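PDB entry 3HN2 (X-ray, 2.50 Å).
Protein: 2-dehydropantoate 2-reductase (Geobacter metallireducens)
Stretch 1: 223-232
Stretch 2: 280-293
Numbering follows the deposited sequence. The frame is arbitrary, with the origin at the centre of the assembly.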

# COMPACT_ATOMS: atom_id res chain seq x y z
N GLU A 223 0.79 17.13 13.60
CA GLU A 223 0.67 17.32 15.04
C GLU A 223 1.33 16.18 15.80
O GLU A 223 2.07 16.42 16.74
CB GLU A 223 -0.80 17.44 15.44
CG GLU A 223 -1.47 18.74 15.04
CD GLU A 223 -2.90 18.86 15.54
OE1 GLU A 223 -3.32 18.05 16.40
OE2 GLU A 223 -3.60 19.77 15.06
N VAL A 224 1.04 14.96 15.35
CA VAL A 224 1.64 13.73 15.89
C VAL A 224 3.16 13.76 15.77
O VAL A 224 3.86 13.36 16.71
CB VAL A 224 1.06 12.48 15.18
CG1 VAL A 224 1.65 11.20 15.74
CG2 VAL A 224 -0.46 12.44 15.31
N ILE A 225 3.65 14.23 14.63
CA ILE A 225 5.09 14.43 14.40
C ILE A 225 5.68 15.47 15.37
O ILE A 225 6.75 15.24 15.95
CB ILE A 225 5.37 14.80 12.92
CG1 ILE A 225 5.18 13.58 12.02
CG2 ILE A 225 6.78 15.34 12.74
CD1 ILE A 225 5.07 13.91 10.53
N ALA A 226 4.97 16.59 15.56
CA ALA A 226 5.39 17.64 16.49
C ALA A 226 5.43 17.15 17.94
O ALA A 226 6.31 17.52 18.72
CB ALA A 226 4.51 18.84 16.36
N GLY A 227 4.46 16.30 18.29
CA GLY A 227 4.42 15.67 19.59
C GLY A 227 5.47 14.59 19.73
O GLY A 227 5.87 14.25 20.85
N ALA A 228 5.91 14.04 18.60
CA ALA A 228 6.96 13.02 18.59
C ALA A 228 8.34 13.64 18.74
O ALA A 228 9.16 13.14 19.49
CB ALA A 228 6.89 12.21 17.32
N ASN A 229 8.58 14.73 18.01
CA ASN A 229 9.91 15.33 17.94
C ASN A 229 10.39 15.99 19.22
O ASN A 229 11.60 16.14 19.42
CB ASN A 229 10.00 16.29 16.76
CG ASN A 229 10.10 15.57 15.43
OD1 ASN A 229 10.65 14.47 15.36
ND2 ASN A 229 9.56 16.18 14.37
N ALA A 230 9.46 16.37 20.08
CA ALA A 230 9.80 16.93 21.37
C ALA A 230 9.68 15.89 22.50
O ALA A 230 9.32 16.24 23.62
CB ALA A 230 8.96 18.15 21.66
N GLN A 231 10.00 14.63 22.19
CA GLN A 231 9.84 13.54 23.15
C GLN A 231 11.16 12.87 23.56
O GLN A 231 11.17 11.80 24.18
CB GLN A 231 8.86 12.49 22.61
CG GLN A 231 7.94 11.88 23.65
CD GLN A 231 7.00 12.90 24.26
OE1 GLN A 231 6.89 13.01 25.48
NE2 GLN A 231 6.31 13.65 23.41
N GLY A 232 12.28 13.51 23.21
CA GLY A 232 13.60 12.98 23.53
C GLY A 232 14.01 11.85 22.62
O GLY A 232 14.66 10.89 23.05
N ALA A 280 -1.42 13.20 26.19
CA ALA A 280 -0.74 13.36 27.49
C ALA A 280 0.74 13.64 27.32
O ALA A 280 1.25 14.61 27.88
CB ALA A 280 -0.96 12.14 28.39
N TYR A 281 1.43 12.80 26.54
CA TYR A 281 2.87 12.93 26.30
C TYR A 281 3.27 14.25 25.64
O TYR A 281 4.33 14.79 25.94
CB TYR A 281 3.41 11.75 25.49
CG TYR A 281 3.91 10.59 26.34
CD1 TYR A 281 5.10 10.69 27.05
CD2 TYR A 281 3.19 9.41 26.42
CE1 TYR A 281 5.56 9.63 27.83
CE2 TYR A 281 3.64 8.34 27.20
CZ TYR A 281 4.82 8.46 27.90
OH TYR A 281 5.26 7.40 28.66
N GLY A 282 2.41 14.76 24.76
CA GLY A 282 2.65 16.05 24.11
C GLY A 282 2.38 17.23 25.02
O GLY A 282 3.08 18.24 24.95
N ALA A 283 1.36 17.10 25.87
CA ALA A 283 0.97 18.16 26.81
C ALA A 283 1.99 18.30 27.92
O ALA A 283 2.24 19.41 28.41
CB ALA A 283 -0.41 17.89 27.38
N ARG A 284 2.58 17.17 28.31
CA ARG A 284 3.68 17.09 29.28
C ARG A 284 4.88 17.92 28.84
O ARG A 284 5.61 18.45 29.67
CB ARG A 284 4.09 15.62 29.43
CG ARG A 284 4.96 15.28 30.63
CD ARG A 284 5.95 14.19 30.25
NE ARG A 284 5.90 13.03 31.14
CZ ARG A 284 6.54 11.88 30.92
NH1 ARG A 284 7.29 11.71 29.84
NH2 ARG A 284 6.42 10.89 31.80
N GLU A 285 5.09 18.00 27.53
CA GLU A 285 6.15 18.83 26.95
C GLU A 285 5.58 20.13 26.41
O GLU A 285 6.33 20.99 25.93
CB GLU A 285 6.88 18.07 25.84
CG GLU A 285 7.27 16.63 26.19
CD GLU A 285 8.28 16.52 27.33
OE1 GLU A 285 8.16 15.56 28.12
OE2 GLU A 285 9.17 17.39 27.45
N GLY A 286 4.26 20.28 26.49
CA GLY A 286 3.57 21.50 26.06
C GLY A 286 3.54 21.66 24.55
O GLY A 286 4.20 22.55 24.02
N ILE A 287 2.78 20.80 23.88
CA ILE A 287 2.61 20.87 22.42
C ILE A 287 1.13 21.02 22.07
O ILE A 287 0.28 20.27 22.56
CB ILE A 287 3.26 19.64 21.69
CG1 ILE A 287 4.76 19.88 21.45
CG2 ILE A 287 2.63 19.38 20.32
CD1 ILE A 287 5.65 19.53 22.61
N ALA A 288 0.83 22.02 21.25
CA ALA A 288 -0.52 22.25 20.75
C ALA A 288 -0.92 21.15 19.79
O ALA A 288 -0.33 21.00 18.72
CB ALA A 288 -0.60 23.61 20.08
N MET A 289 -1.90 20.35 20.19
CA MET A 289 -2.47 19.30 19.34
C MET A 289 -4.01 19.38 19.30
O MET A 289 -4.68 18.51 19.86
CB MET A 289 -2.01 17.92 19.81
CG MET A 289 -0.61 17.54 19.34
SD MET A 289 0.15 16.21 20.28
CE MET A 289 -0.25 14.75 19.32
N PRO A 290 -4.56 20.41 18.64
CA PRO A 290 -6.02 20.62 18.66
C PRO A 290 -6.81 19.55 17.91
O PRO A 290 -7.92 19.21 18.32
CB PRO A 290 -6.20 21.98 17.97
CG PRO A 290 -4.83 22.59 17.92
CD PRO A 290 -3.89 21.45 17.84
N ARG A 291 -6.23 19.03 16.83
CA ARG A 291 -6.95 18.09 15.97
C ARG A 291 -7.03 16.71 16.61
O ARG A 291 -8.11 16.09 16.65
CB ARG A 291 -6.33 18.04 14.57
CG ARG A 291 -6.65 19.28 13.73
CD ARG A 291 -6.02 19.23 12.33
NE ARG A 291 -5.76 20.58 11.82
CZ ARG A 291 -4.67 21.30 12.09
NH1 ARG A 291 -3.70 20.82 12.86
NH2 ARG A 291 -4.55 22.52 11.58
N VAL A 292 -5.89 16.24 17.14
CA VAL A 292 -5.86 14.96 17.88
C VAL A 292 -6.86 15.04 19.03
O VAL A 292 -7.61 14.09 19.28
CB VAL A 292 -4.43 14.54 18.33
CG1 VAL A 292 -4.43 13.10 18.81
CG2 VAL A 292 -3.41 14.70 17.18
N GLU A 293 -6.99 16.22 19.62
CA GLU A 293 -7.85 16.40 20.79
C GLU A 293 -9.30 16.32 20.43
O GLU A 293 -10.04 15.56 21.05
CB GLU A 293 -7.58 17.72 21.51
CG GLU A 293 -6.86 17.53 22.84
CD GLU A 293 -7.04 18.70 23.78
OE1 GLU A 293 -8.20 19.00 24.14
OE2 GLU A 293 -6.03 19.30 24.18

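A helix whose first turn presents free backbone NH groups makes a natural dock for a carboxylate, and 2-dehydropantoate 2-reductase offers a compact example. Stretch 1 begins within a helix that started earlier in the chain and passes into loop by A230. The partner stretch comes out of one helix, turns at G286, whose positive phi suits glycine, and runs through I287 and A288 to a second helix starting at P290. The first stretch therefore meets the end of one helix, a connecting segment and the start of another, and together they bury 568 Å².

E223 opens the contact and carries the largest share of it. With chi1 in m and chi2 in t, its side chain extends to the N-terminus of the second helix, just beyond the N-cap residue M289. There OE1 accepts a well-aligned hydrogen bond from the backbone N of V292 (3.2 Å, 168°), and R291 N adds weak bonds to OE1 of E223 at 3.1 Å and to OE2 at 3.3 Å. These amides lie in the first turn, where no preceding helical carbonyl is available to them, so a buried carboxylate can satisfy them and also meet the positive end of the helix dipole. R291 returns its own side chain to the same group: its NH1 forms a salt bridge with E223 OE2 at 2.4 Å, a very short distance that at 2.5 Å resolution should be read with some caution. The carboxylate oxygen approaches the guanidinium at its edge, near its plane.

Apolar packing follows directly. V224 points sideways, yet its CG2 lies 4.2 Å from CG2 of V292, while its CA is 4.0 Å from CE of M289. I225, one residue on, faces away and makes no contact, as helical periodicity predicts. A226 turns back toward the partner, its CB 4.4 Å from CG2 of I287.

G227 marks the closest approach of the two backbones, its CA only 4.9 Å from the CA of G282. Glycine on both sides accommodates the proximity of M289: a CB on G227 would lie 3.1 Å from M289 SD, and one on G282 would lie 3.0 Å from that same sulfur. A228 and N229 then make no contact with the other stretch.

Where the helix gives way to loop, A230 again points toward the partner. Its CB packs 3.7 Å from CD1 of I287, so that this isoleucine serves both A226 and A230, and A230 O lies 3.3 Å from CG of E285.

Q231 closes the contact with its amide. NE2 donates to G227 O within its own stretch at 2.7 Å, tying the loop back to the helix, and makes a weak hydrogen bond to the backbone O of Y281 at 3.4 Å. The side chain thus bridges carbonyls from both stretches, while its OE1 sits at the edge of the Y281 ring, 3.3 Å from CD1. G232 lies beyond reach.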